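Local coordinates for protein NEQ263 (Nanoarchaeum equitans Kin4-M, PDB 5BN3) that forms, as NeqB, the catalytic core of an ATP synthase together with NeqA and probably binds ATP, at residues 19-24 against 55-60; 27-32 against 39-44; 352-357 against 371-376; 381-386 against 399-404. All coordinates share one frame; numbering follows the deposited sequence.

Contact 1: 19-24 against 55-60; sequences GEVIDL and NRQGNT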
loop_
_atom_site.group_PDB
_atom_site.type_symbol
_atom_site.label_atom_id
_atom_site.label_comp_id
_atom_site.label_asym_id
_atom_site.label_seq_id
_atom_site.Cartn_x
_atom_site.Cartn_y
_atom_site.Cartn_z
ATOM N N GLY B 19 -36.077 -3.046 0.391
ATOM C CA GLY B 19 -36.130 -4.295 1.133
ATOM C C GLY B 19 -37.316 -5.178 0.786
ATOM O O GLY B 19 -37.494 -6.245 1.373
ATOM N N GLU B 20 -38.119 -4.735 -0.177
ATOM C CA GLU B 20 -39.361 -5.414 -0.551
ATOM C C GLU B 20 -39.127 -6.806 -1.145
ATOM O O GLU B 20 -38.237 -6.997 -1.975
ATOM C CB GLU B 20 -40.126 -4.537 -1.550
ATOM C CG GLU B 20 -41.426 -5.105 -2.087
ATOM C CD GLU B 20 -42.078 -4.179 -3.100
ATOM O OE1 GLU B 20 -43.297 -4.310 -3.329
ATOM O OE2 GLU B 20 -41.370 -3.317 -3.671
ATOM N N VAL B 21 -39.931 -7.774 -0.711
ATOM C CA VAL B 21 -39.884 -9.124 -1.264
ATOM C C VAL B 21 -40.797 -9.221 -2.480
ATOM O O VAL B 21 -41.975 -8.868 -2.410
ATOM C CB VAL B 21 -40.342 -10.168 -0.236
ATOM C CG1 VAL B 21 -40.235 -11.568 -0.818
ATOM C CG2 VAL B 21 -39.515 -10.062 1.022
ATOM N N ILE B 22 -40.253 -9.699 -3.596
ATOM C CA ILE B 22 -41.048 -9.871 -4.807
ATOM C C ILE B 22 -41.049 -11.324 -5.281
ATOM O O ILE B 22 -40.005 -11.983 -5.304
ATOM C CB ILE B 22 -40.595 -8.922 -5.941
ATOM C CG1 ILE B 22 -39.127 -9.153 -6.299
ATOM C CG2 ILE B 22 -40.814 -7.471 -5.540
ATOM C CD1 ILE B 22 -38.584 -8.164 -7.316
ATOM N N ASP B 23 -42.230 -11.823 -5.636
ATOM C CA ASP B 23 -42.368 -13.186 -6.133
ATOM C C ASP B 23 -42.189 -13.242 -7.644
ATOM O O ASP B 23 -42.802 -12.471 -8.384
ATOM C CB ASP B 23 -43.737 -13.767 -5.761
ATOM C CG ASP B 23 -43.765 -14.360 -4.363
ATOM O OD1 ASP B 23 -43.286 -15.500 -4.188
ATOM O OD2 ASP B 23 -44.284 -13.695 -3.443
ATOM N N LEU B 24 -41.330 -14.148 -8.095
ATOM C CA LEU B 24 -41.243 -14.480 -9.508
ATOM C C LEU B 24 -41.880 -15.850 -9.685
ATOM O O LEU B 24 -42.404 -16.416 -8.725
ATOM C CB LEU B 24 -39.788 -14.484 -9.974
ATOM C CG LEU B 24 -39.088 -13.130 -9.845
ATOM C CD1 LEU B 24 -37.622 -13.233 -10.200
ATOM C CD2 LEU B 24 -39.767 -12.111 -10.733
ATOM N N ASN B 55 -44.961 -10.355 -8.869
ATOM C CA ASN B 55 -45.917 -10.194 -7.784
ATOM C C ASN B 55 -45.238 -9.614 -6.545
ATOM O O ASN B 55 -44.322 -10.222 -5.989
ATOM C CB ASN B 55 -46.591 -11.527 -7.451
ATOM C CG ASN B 55 -47.637 -11.395 -6.362
ATOM O OD1 ASN B 55 -47.489 -11.944 -5.270
ATOM N ND2 ASN B 55 -48.704 -10.656 -6.653
ATOM N N ARG B 56 -45.684 -8.435 -6.124
ATOM C CA ARG B 56 -45.095 -7.758 -4.972
ATOM C C ARG B 56 -45.827 -8.125 -3.685
ATOM O O ARG B 56 -47.050 -7.986 -3.597
ATOM C CB ARG B 56 -45.118 -6.239 -5.180
ATOM C CG ARG B 56 -44.449 -5.775 -6.471
ATOM C CD ARG B 56 -44.646 -4.283 -6.720
ATOM N NE ARG B 56 -43.960 -3.451 -5.733
ATOM C CZ ARG B 56 -43.917 -2.122 -5.769
ATOM N NH1 ARG B 56 -44.522 -1.461 -6.746
ATOM N NH2 ARG B 56 -43.268 -1.453 -4.828
ATOM N N GLN B 57 -45.078 -8.596 -2.692
ATOM C CA GLN B 57 -45.659 -8.973 -1.408
ATOM C C GLN B 57 -46.065 -7.749 -0.595
ATOM O O GLN B 57 -46.939 -7.828 0.270
ATOM C CB GLN B 57 -44.684 -9.839 -0.603
ATOM C CG GLN B 57 -44.469 -11.235 -1.166
ATOM C CD GLN B 57 -43.895 -12.191 -0.140
ATOM O OE1 GLN B 57 -43.650 -11.816 1.006
ATOM N NE2 GLN B 57 -43.682 -13.439 -0.547
ATOM N N GLY B 58 -45.423 -6.619 -0.873
ATOM C CA GLY B 58 -45.738 -5.380 -0.187
ATOM C C GLY B 58 -45.114 -5.293 1.192
ATOM O O GLY B 58 -45.510 -4.458 2.007
ATOM N N ASN B 59 -44.140 -6.159 1.457
ATOM C CA ASN B 59 -43.442 -6.158 2.741
ATOM C C ASN B 59 -41.996 -6.626 2.622
ATOM O O ASN B 59 -41.628 -7.279 1.647
ATOM C CB ASN B 59 -44.192 -7.020 3.765
ATOM C CG ASN B 59 -44.428 -8.441 3.276
ATOM O OD1 ASN B 59 -45.456 -8.736 2.663
ATOM N ND2 ASN B 59 -43.481 -9.330 3.554
ATOM N N THR B 60 -41.178 -6.280 3.614
ATOM C CA THR B 60 -39.809 -6.786 3.690
ATOM C C THR B 60 -39.845 -8.223 4.194
ATOM O O THR B 60 -40.891 -8.691 4.645
ATOM C CB THR B 60 -38.917 -5.919 4.607
ATOM O OG1 THR B 60 -39.360 -6.028 5.965
ATOM C CG2 THR B 60 -38.972 -4.465 4.178
#
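Glu20 and Arg56 meet side-on, their side chains crossing at about a right angle. Arg56 NE donates to Glu20 OE1 at 2.6 Å. Arg56 NH2 donates to Glu20 OE2 at 2.9 Å. Each carboxylate oxygen thus has its own nitrogen, met on the syn side, although the two flat groups are turned 53° apart. The carboxylate gets there on an extended chain, with CG anti to the backbone N (chi1 178°). The guanidinium is further fixed by the carbonyls of Glu14 and Asn15, and Glu20 OE2 also accepts from Met17 N.

A second polar pair is Gln57 with Asp23. Gln57 NE2 reaches Asp23 OD2 at 3.0 Å, and the oxygen lies in the amide plane. The Gln57 amide also packs on Val21, with CD 3.8 Å from Val21 CG1. The backbones pair antiparallel. Asp23 N and O bond to Asn55 O and N, and Gln57 N bonds to Val21 O. At the corner formed by Gly58 and Asn59, Val21 N donates to Asn59 O at 2.9 Å.

In the antiparallel sheet of the N-terminal domain, strand 55-57 is one of the two edge strands within this chain. Strand 20-23 lies between it and strand 28-35.

Contact 2: 27-32 against 39-44; sequences TKAIVI and ALALLF
Phe44 has CG anti to its own carbonyl carbon and beside the backbone N (chi1 -85°), and chi2 of 40° turns the ring so that one face meets Lys28 CB. Ile30 has CG1 in the same kind of position (chi1 -58°), beside its backbone N and within contact of Phe44 CE1. Lys28 CB sits over the centre of one ring face, 3.6 Å from the centroid, in a CH-pi contact. Ile30 CD1 comes to the ring edge in the ring plane, 3.6 Å from Phe44 CE1. The ring is therefore touched on a face and at an edge by two residues of one strand. Phe77 stacks with it as well.

The two segments lie on the arms of a beta hairpin, strands 28-35 and 38-43, in the antiparallel sheet of the N-terminal domain. Ile30 and Leu42 form a hydrogen-bonded pair, with Leu42 N to Ile30 O at 2.9 Å. Ala29 with Leu43 and Val31 with Ala41 are non-hydrogen-bonded pairs. Phe44 N closes on Lys28 O at 2.9 Å.

An alanine in place of Phe44 would probably leave Lys28 CB and the Ile30 tip without the ring they pack on.

Ile32 and Leu42 cross at about a right angle, with Ile32 CD1 3.7 Å from Leu42 CG. On the sheet face with Ala29 and Val31, small groups meet: Ala29 CB lies 3.8 Å from Ala41 CB. Ile22 of strand 20-23 touches both alanines. Ile197 and Tyr201 of helix 196-215 pack on Ile30.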
loop_
_atom_site.group_PDB
_atom_site.type_symbol
_atom_site.label_atom_id
_atom_site.label_comp_id
_atom_site.label_asym_id
_atom_site.label_seq_id
_atom_site.Cartn_x
_atom_site.Cartn_y
_atom_site.Cartn_z
ATOM N N THR B 27 -39.080 -18.387 -8.185
ATOM C CA THR B 27 -38.245 -17.876 -7.093
ATOM C C THR B 27 -38.658 -16.502 -6.566
ATOM O O THR B 27 -39.585 -15.879 -7.082
ATOM C CB THR B 27 -36.760 -17.816 -7.508
ATOM O OG1 THR B 27 -35.933 -17.733 -6.341
ATOM C CG2 THR B 27 -36.496 -16.617 -8.405
ATOM N N LYS B 28 -37.960 -16.042 -5.530
ATOM C CA LYS B 28 -38.202 -14.724 -4.952
ATOM C C LYS B 28 -36.988 -13.814 -5.108
ATOM O O LYS B 28 -35.905 -14.266 -5.485
ATOM C CB LYS B 28 -38.556 -14.846 -3.469
ATOM C CG LYS B 28 -39.818 -15.636 -3.187
ATOM C CD LYS B 28 -40.046 -15.780 -1.690
ATOM C CE LYS B 28 -41.205 -16.718 -1.388
ATOM N NZ LYS B 28 -41.325 -16.996 0.073
ATOM N N ALA B 29 -37.176 -12.532 -4.811
ATOM C CA ALA B 29 -36.082 -11.566 -4.843
ATOM C C ALA B 29 -36.275 -10.492 -3.784
ATOM O O ALA B 29 -37.392 -10.256 -3.324
ATOM C CB ALA B 29 -35.960 -10.935 -6.220
ATOM N N ILE B 30 -35.178 -9.845 -3.399
ATOM C CA ILE B 30 -35.230 -8.733 -2.460
ATOM C C ILE B 30 -34.800 -7.458 -3.170
ATOM O O ILE B 30 -33.728 -7.420 -3.774
ATOM C CB ILE B 30 -34.289 -8.955 -1.260
ATOM C CG1 ILE B 30 -34.636 -10.253 -0.525
ATOM C CG2 ILE B 30 -34.343 -7.768 -0.310
ATOM C CD1 ILE B 30 -36.018 -10.266 0.091
ATOM N N VAL B 31 -35.627 -6.418 -3.099
ATOM C CA VAL B 31 -35.268 -5.123 -3.671
ATOM C C VAL B 31 -34.181 -4.476 -2.815
ATOM O O VAL B 31 -34.392 -4.212 -1.633
ATOM C CB VAL B 31 -36.487 -4.186 -3.762
ATOM C CG1 VAL B 31 -36.069 -2.818 -4.268
ATOM C CG2 VAL B 31 -37.545 -4.784 -4.676
ATOM N N ILE B 32 -33.020 -4.228 -3.415
ATOM C CA ILE B 32 -31.881 -3.683 -2.679
ATOM C C ILE B 32 -31.587 -2.227 -3.039
ATOM O O ILE B 32 -30.773 -1.574 -2.388
ATOM C CB ILE B 32 -30.607 -4.529 -2.892
ATOM C CG1 ILE B 32 -30.253 -4.603 -4.379
ATOM C CG2 ILE B 32 -30.788 -5.924 -2.316
ATOM C CD1 ILE B 32 -28.933 -5.296 -4.666
ATOM N N ALA B 39 -35.804 -0.354 -9.900
ATOM C CA ALA B 39 -35.400 -1.177 -8.767
ATOM C C ALA B 39 -34.331 -2.191 -9.155
ATOM O O ALA B 39 -34.318 -2.697 -10.279
ATOM C CB ALA B 39 -36.600 -1.889 -8.170
ATOM N N LEU B 40 -33.433 -2.478 -8.219
ATOM C CA LEU B 40 -32.494 -3.580 -8.371
ATOM C C LEU B 40 -32.882 -4.644 -7.354
ATOM O O LEU B 40 -33.191 -4.320 -6.206
ATOM C CB LEU B 40 -31.054 -3.119 -8.131
ATOM C CG LEU B 40 -30.465 -2.057 -9.064
ATOM C CD1 LEU B 40 -28.982 -1.831 -8.783
ATOM C CD2 LEU B 40 -30.677 -2.433 -10.517
ATOM N N ALA B 41 -32.882 -5.907 -7.767
ATOM C CA ALA B 41 -33.257 -6.983 -6.858
ATOM C C ALA B 41 -32.274 -8.148 -6.881
ATOM O O ALA B 41 -31.634 -8.417 -7.898
ATOM C CB ALA B 41 -34.667 -7.468 -7.154
ATOM N N LEU B 42 -32.164 -8.838 -5.748
ATOM C CA LEU B 42 -31.292 -10.002 -5.634
ATOM C C LEU B 42 -32.108 -11.281 -5.549
ATOM O O LEU B 42 -32.934 -11.442 -4.649
ATOM C CB LEU B 42 -30.395 -9.892 -4.399
ATOM C CG LEU B 42 -29.199 -8.952 -4.504
ATOM C CD1 LEU B 42 -28.352 -9.020 -3.252
ATOM C CD2 LEU B 42 -28.374 -9.320 -5.710
ATOM N N LEU B 43 -31.862 -12.193 -6.485
ATOM C CA LEU B 43 -32.569 -13.467 -6.526
ATOM C C LEU B 43 -32.210 -14.347 -5.332
ATOM O O LEU B 43 -31.067 -14.350 -4.870
ATOM C CB LEU B 43 -32.254 -14.197 -7.834
ATOM C CG LEU B 43 -32.654 -13.450 -9.109
ATOM C CD1 LEU B 43 -32.080 -14.125 -10.341
ATOM C CD2 LEU B 43 -34.161 -13.367 -9.208
ATOM N N PHE B 44 -33.199 -15.081 -4.830
ATOM C CA PHE B 44 -32.987 -16.029 -3.742
ATOM C C PHE B 44 -32.091 -17.172 -4.202
ATOM O O PHE B 44 -31.244 -17.648 -3.447
ATOM C CB PHE B 44 -34.326 -16.592 -3.256
ATOM C CG PHE B 44 -35.019 -15.730 -2.236
ATOM C CD1 PHE B 44 -35.025 -14.349 -2.358
ATOM C CD2 PHE B 44 -35.683 -16.308 -1.164
ATOM C CE1 PHE B 44 -35.668 -13.560 -1.424
ATOM C CE2 PHE B 44 -36.331 -15.523 -0.226
ATOM C CZ PHE B 44 -36.323 -14.148 -0.357
#

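Contact 3: 352-357 against 371-376; sequences EARDIA and AYLKFA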
loop_
_atom_site.group_PDB
_atom_site.type_symbol
_atom_site.label_atom_id
_atom_site.label_comp_id
_atom_site.label_asym_id
_atom_site.label_seq_id
_atom_site.Cartn_x
_atom_site.Cartn_y
_atom_site.Cartn_z
ATOM N N GLU B 352 8.667 -13.360 27.910
ATOM C CA GLU B 352 9.757 -12.403 27.760
ATOM C C GLU B 352 11.087 -13.099 28.016
ATOM O O GLU B 352 12.044 -12.926 27.264
ATOM C CB GLU B 352 9.586 -11.237 28.737
ATOM C CG GLU B 352 8.310 -10.425 28.547
ATOM C CD GLU B 352 8.112 -9.396 29.645
ATOM O OE1 GLU B 352 8.884 -9.418 30.628
ATOM O OE2 GLU B 352 7.184 -8.566 29.527
ATOM N N ALA B 353 11.133 -13.894 29.080
ATOM C CA ALA B 353 12.324 -14.667 29.410
ATOM C C ALA B 353 12.654 -15.673 28.312
ATOM O O ALA B 353 13.818 -16.009 28.097
ATOM C CB ALA B 353 12.136 -15.376 30.734
ATOM N N ARG B 354 11.623 -16.156 27.627
ATOM C CA ARG B 354 11.803 -17.080 26.512
ATOM C C ARG B 354 12.438 -16.383 25.310
ATOM O O ARG B 354 13.288 -16.956 24.627
ATOM C CB ARG B 354 10.461 -17.704 26.114
ATOM C CG ARG B 354 10.552 -18.683 24.953
ATOM C CD ARG B 354 9.183 -19.213 24.549
ATOM N NE ARG B 354 8.602 -20.102 25.553
ATOM C CZ ARG B 354 7.376 -20.612 25.483
ATOM N NH1 ARG B 354 6.590 -20.320 24.456
ATOM N NH2 ARG B 354 6.932 -21.413 26.442
ATOM N N ASP B 355 12.018 -15.145 25.058
ATOM C CA ASP B 355 12.545 -14.354 23.947
ATOM C C ASP B 355 14.059 -14.158 24.045
ATOM O O ASP B 355 14.778 -14.341 23.061
ATOM C CB ASP B 355 11.842 -12.994 23.875
ATOM C CG ASP B 355 10.458 -13.081 23.252
ATOM O OD1 ASP B 355 10.277 -13.883 22.311
ATOM O OD2 ASP B 355 9.555 -12.340 23.696
ATOM N N ILE B 356 14.536 -13.797 25.234
ATOM C CA ILE B 356 15.964 -13.560 25.446
ATOM C C ILE B 356 16.746 -14.870 25.573
ATOM O O ILE B 356 17.972 -14.886 25.462
ATOM C CB ILE B 356 16.227 -12.629 26.664
ATOM C CG1 ILE B 356 16.600 -13.427 27.917
ATOM C CG2 ILE B 356 15.026 -11.727 26.922
ATOM C CD1 ILE B 356 18.054 -13.260 28.326
ATOM N N ALA B 357 16.026 -15.967 25.793
ATOM C CA ALA B 357 16.633 -17.294 25.841
ATOM C C ALA B 357 17.183 -17.690 24.475
ATOM O O ALA B 357 18.014 -18.593 24.367
ATOM C CB ALA B 357 15.631 -18.320 26.323
ATOM N N ALA B 371 12.728 -19.308 36.427
ATOM C CA ALA B 371 11.505 -19.840 37.013
ATOM C C ALA B 371 10.285 -19.506 36.158
ATOM O O ALA B 371 9.403 -20.344 35.967
ATOM C CB ALA B 371 11.327 -19.312 38.417
ATOM N N TYR B 372 10.234 -18.275 35.658
ATOM C CA TYR B 372 9.152 -17.852 34.778
ATOM C C TYR B 372 9.226 -18.578 33.441
ATOM O O TYR B 372 8.199 -18.925 32.856
ATOM C CB TYR B 372 9.197 -16.336 34.566
ATOM C CG TYR B 372 8.713 -15.549 35.757
ATOM C CD1 TYR B 372 7.368 -15.522 36.087
ATOM C CD2 TYR B 372 9.595 -14.829 36.547
ATOM C CE1 TYR B 372 6.913 -14.807 37.172
ATOM C CE2 TYR B 372 9.150 -14.108 37.637
ATOM C CZ TYR B 372 7.806 -14.101 37.942
ATOM O OH TYR B 372 7.348 -13.387 39.025
ATOM N N LEU B 373 10.448 -18.808 32.967
ATOM C CA LEU B 373 10.680 -19.534 31.722
ATOM C C LEU B 373 10.088 -20.940 31.774
ATOM O O LEU B 373 9.455 -21.398 30.821
ATOM C CB LEU B 373 12.179 -19.612 31.430
ATOM C CG LEU B 373 12.578 -20.349 30.152
ATOM C CD1 LEU B 373 11.850 -19.751 28.970
ATOM C CD2 LEU B 373 14.077 -20.283 29.931
ATOM N N LYS B 374 10.302 -21.617 32.897
ATOM C CA LYS B 374 9.775 -22.960 33.099
ATOM C C LYS B 374 8.256 -22.934 33.259
ATOM O O LYS B 374 7.562 -23.836 32.790
ATOM C CB LYS B 374 10.418 -23.597 34.332
ATOM C CG LYS B 374 10.039 -25.051 34.553
ATOM C CD LYS B 374 10.511 -25.528 35.916
ATOM C CE LYS B 374 10.411 -27.038 36.046
ATOM N NZ LYS B 374 10.840 -27.505 37.395
ATOM N N PHE B 375 7.754 -21.899 33.927
ATOM C CA PHE B 375 6.322 -21.736 34.153
ATOM C C PHE B 375 5.564 -21.679 32.833
ATOM O O PHE B 375 4.554 -22.359 32.656
ATOM C CB PHE B 375 6.057 -20.469 34.970
ATOM C CG PHE B 375 4.600 -20.213 35.244
ATOM C CD1 PHE B 375 3.946 -20.882 36.267
ATOM C CD2 PHE B 375 3.889 -19.294 34.486
ATOM C CE1 PHE B 375 2.605 -20.648 36.524
ATOM C CE2 PHE B 375 2.548 -19.057 34.738
ATOM C CZ PHE B 375 1.906 -19.733 35.760
ATOM N N ALA B 376 6.062 -20.866 31.908
ATOM C CA ALA B 376 5.438 -20.718 30.600
ATOM C C ALA B 376 5.456 -22.025 29.816
ATOM O O ALA B 376 4.515 -22.327 29.082
ATOM C CB ALA B 376 6.122 -19.616 29.813
#
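Two helices of the C-terminal domain cross here, helix 334-356 near its end and helix 367-384 in its first half. Their short segments run at 105° to each other, with axes 8.7 Å apart at closest approach. Leu373 is the main side chain. Its CG is anti to the backbone N (chi1 180°), beside the carbonyl carbon. From there the CD1 branch reaches the backbone of the other helix. CD1 lies 3.6 Å from Arg354 CA and 3.8 Å from Arg354 CB. The CD2 branch points to Ala357, whose CB is 4.4 Å from it. Below the fork, Leu373 CB faces Ala353 CB at 4.3 Å. The leucine is thus touched by Ala353, Arg354 and Ala357. Ala353 and Ala357 each offer a single methyl group.

Arg354 adds a looser contact. Its chain bends at chi3 (-69°), and NH2 lies 3.9 Å from Ala376 CB. Ala376 O lies obliquely to the guanidinium at 3.7 Å from NH2. The charge is paired outside the two segments: Arg354 NH1 makes a salt bridge with Glu380, one turn further along helix 367-384. Tyr347 of helix 334-356 also packs on Ala376.

Such near-perpendicular packing of successive helices, apolar at the centre with a charged arginine at one margin, belongs to the helical C-terminal domain of the V- and A-type ATP synthase family.

Contact 4: 381-386 against 399-404; sequences KEFIKQ and EIIDSI
Phe383 overlaps Ile400 and Ile401 with the CD1-CE1 side of its ring. Phe383 CE1 is 3.7 Å from Ile401 CG1, which lies obliquely to the ring. Ile401 CD1 is also near CE1, at 3.8 Å. Ile400 CG2 comes to the ring edge, near its plane, 4.1 Å from Phe383 CD1. The phenylalanine has CG anti to the backbone N (chi1 -179°), and from it CD1 and CE1 reach these isoleucines. Its CB takes a third one: Ile404 CD1 lies 4.0 Å from Phe383 CB.

The closest approach of Glu382 is by its backbone: Ile400 CG2 lies 3.7 Å from Glu382 O. Glu382 OE1 approaches Ile404 CG1 more loosely, at 4.2 Å. The contact is otherwise apolar.

An alanine at Phe383 would probably open a gap beside Ile400 and Ile401, and Ile401 would lose the ring it rests on here.

The chain makes a wider pi-type turn at 381-384, and Lys385 is the first residue to leave the helix. Arg392 bonds to the carbonyls of Phe383 and Lys385 just there. Helix 394-408 packs on this end of helix 367-384. Helix 334-356 joins them, with Leu343 touching Phe383 and Tyr339 touching Ile401.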
loop_
_atom_site.group_PDB
_atom_site.type_symbol
_atom_site.label_atom_id
_atom_site.label_comp_id
_atom_site.label_asym_id
_atom_site.label_seq_id
_atom_site.Cartn_x
_atom_site.Cartn_y
_atom_site.Cartn_z
ATOM N N LYS B 381 2.097 -26.964 28.364
ATOM C CA LYS B 381 2.106 -28.427 28.340
ATOM C C LYS B 381 1.051 -29.078 29.229
ATOM O O LYS B 381 0.520 -30.136 28.894
ATOM C CB LYS B 381 3.491 -28.956 28.731
ATOM C CG LYS B 381 4.539 -28.821 27.643
ATOM C CD LYS B 381 5.924 -29.184 28.160
ATOM C CE LYS B 381 6.947 -29.171 27.036
ATOM N NZ LYS B 381 8.342 -29.263 27.547
ATOM N N GLU B 382 0.749 -28.451 30.362
ATOM C CA GLU B 382 -0.102 -29.082 31.368
ATOM C C GLU B 382 -1.402 -28.332 31.651
ATOM O O GLU B 382 -2.366 -28.919 32.134
ATOM C CB GLU B 382 0.685 -29.283 32.670
ATOM C CG GLU B 382 2.014 -30.003 32.483
ATOM C CD GLU B 382 2.620 -30.463 33.795
ATOM O OE1 GLU B 382 2.049 -30.144 34.859
ATOM O OE2 GLU B 382 3.664 -31.149 33.762
ATOM N N PHE B 383 -1.429 -27.039 31.351
ATOM C CA PHE B 383 -2.606 -26.223 31.629
ATOM C C PHE B 383 -3.442 -25.990 30.369
ATOM O O PHE B 383 -4.632 -26.300 30.338
ATOM C CB PHE B 383 -2.188 -24.890 32.259
ATOM C CG PHE B 383 -3.339 -23.994 32.605
ATOM C CD1 PHE B 383 -4.071 -24.201 33.764
ATOM C CD2 PHE B 383 -3.683 -22.934 31.778
ATOM C CE1 PHE B 383 -5.132 -23.374 34.089
ATOM C CE2 PHE B 383 -4.744 -22.103 32.098
ATOM C CZ PHE B 383 -5.469 -22.324 33.253
ATOM N N ILE B 384 -2.812 -25.444 29.333
ATOM C CA ILE B 384 -3.495 -25.196 28.067
ATOM C C ILE B 384 -3.841 -26.502 27.355
ATOM O O ILE B 384 -4.985 -26.709 26.953
ATOM C CB ILE B 384 -2.648 -24.303 27.132
ATOM C CG1 ILE B 384 -2.388 -22.945 27.789
ATOM C CG2 ILE B 384 -3.342 -24.113 25.796
ATOM C CD1 ILE B 384 -1.557 -22.007 26.937
ATOM N N LYS B 385 -2.848 -27.376 27.203
ATOM C CA LYS B 385 -3.048 -28.665 26.545
ATOM C C LYS B 385 -4.085 -29.482 27.314
ATOM O O LYS B 385 -3.975 -29.661 28.529
ATOM C CB LYS B 385 -1.723 -29.430 26.442
ATOM C CG LYS B 385 -1.794 -30.709 25.608
ATOM C CD LYS B 385 -0.429 -31.391 25.502
ATOM C CE LYS B 385 -0.513 -32.716 24.750
ATOM N NZ LYS B 385 -0.775 -32.547 23.294
ATOM N N GLN B 386 -5.094 -29.959 26.594
ATOM C CA GLN B 386 -6.243 -30.622 27.201
ATOM C C GLN B 386 -7.006 -31.382 26.121
ATOM O O GLN B 386 -7.122 -30.905 24.991
ATOM C CB GLN B 386 -7.146 -29.575 27.863
ATOM C CG GLN B 386 -8.476 -30.097 28.374
ATOM C CD GLN B 386 -9.340 -29.002 28.966
ATOM O OE1 GLN B 386 -8.845 -27.936 29.342
ATOM N NE2 GLN B 386 -10.639 -29.257 29.050
ATOM N N GLU B 399 -5.844 -26.230 40.748
ATOM C CA GLU B 399 -4.883 -27.217 41.239
ATOM C C GLU B 399 -3.692 -27.371 40.299
ATOM O O GLU B 399 -2.553 -27.517 40.747
ATOM C CB GLU B 399 -5.562 -28.577 41.429
ATOM C CG GLU B 399 -6.532 -28.647 42.597
ATOM C CD GLU B 399 -7.204 -30.002 42.707
ATOM O OE1 GLU B 399 -6.695 -30.969 42.099
ATOM O OE2 GLU B 399 -8.243 -30.100 43.393
ATOM N N ILE B 400 -3.963 -27.355 38.998
ATOM C CA ILE B 400 -2.906 -27.439 37.995
ATOM C C ILE B 400 -1.968 -26.238 38.106
ATOM O O ILE B 400 -0.747 -26.392 38.081
ATOM C CB ILE B 400 -3.488 -27.534 36.564
ATOM C CG1 ILE B 400 -4.261 -28.846 36.390
ATOM C CG2 ILE B 400 -2.385 -27.452 35.532
ATOM C CD1 ILE B 400 -4.942 -28.986 35.038
ATOM N N ILE B 401 -2.547 -25.047 38.244
ATOM C CA ILE B 401 -1.770 -23.822 38.413
ATOM C C ILE B 401 -0.894 -23.900 39.664
ATOM O O ILE B 401 0.287 -23.551 39.623
ATOM C CB ILE B 401 -2.687 -22.579 38.490
ATOM C CG1 ILE B 401 -3.420 -22.373 37.160
ATOM C CG2 ILE B 401 -1.885 -21.339 38.827
ATOM C CD1 ILE B 401 -4.401 -21.208 37.170
ATOM N N ASP B 402 -1.475 -24.367 40.768
ATOM C CA ASP B 402 -0.730 -24.559 42.010
ATOM C C ASP B 402 0.450 -25.509 41.810
ATOM O O ASP B 402 1.559 -25.238 42.267
ATOM C CB ASP B 402 -1.646 -25.102 43.115
ATOM C CG ASP B 402 -2.646 -24.073 43.609
ATOM O OD1 ASP B 402 -2.394 -22.859 43.446
ATOM O OD2 ASP B 402 -3.680 -24.481 44.178
ATOM N N SER B 403 0.205 -26.618 41.121
ATOM C CA SER B 403 1.242 -27.612 40.857
ATOM C C SER B 403 2.378 -27.062 39.990
ATOM O O SER B 403 3.554 -27.308 40.263
ATOM C CB SER B 403 0.623 -28.845 40.196
ATOM O OG SER B 403 1.612 -29.807 39.887
ATOM N N ILE B 404 2.016 -26.312 38.952
ATOM C CA ILE B 404 2.995 -25.706 38.052
ATOM C C ILE B 404 3.852 -24.664 38.774
ATOM O O ILE B 404 5.064 -24.591 38.564
ATOM C CB ILE B 404 2.303 -25.057 36.830
ATOM C CG1 ILE B 404 1.580 -26.121 35.998
ATOM C CG2 ILE B 404 3.309 -24.332 35.962
ATOM C CD1 ILE B 404 0.755 -25.550 34.858
#

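The four contacts form two pairs on opposite sides of the chain's centre. Contacts 1 and 2 belong to one antiparallel sheet of the N-terminal domain, with centres about 8 Å apart. Strands 20-23 and 28-35 join them: Gly19 N lies 2.9 Å from Val31 O, probably a hydrogen bond. Contacts 3 and 4 lie in the C-terminal domain, with centres about 16 Å apart. Both use helix 367-384, and Phe375 CD1 packs on Ile404 CG2 at 3.5 Å. Between contacts 2 and 4 the nearest atoms are about 40 Å apart. The nucleotide-binding domain lies between the pairs in sequence. All four contacts are away from the ADP-binding Arg326.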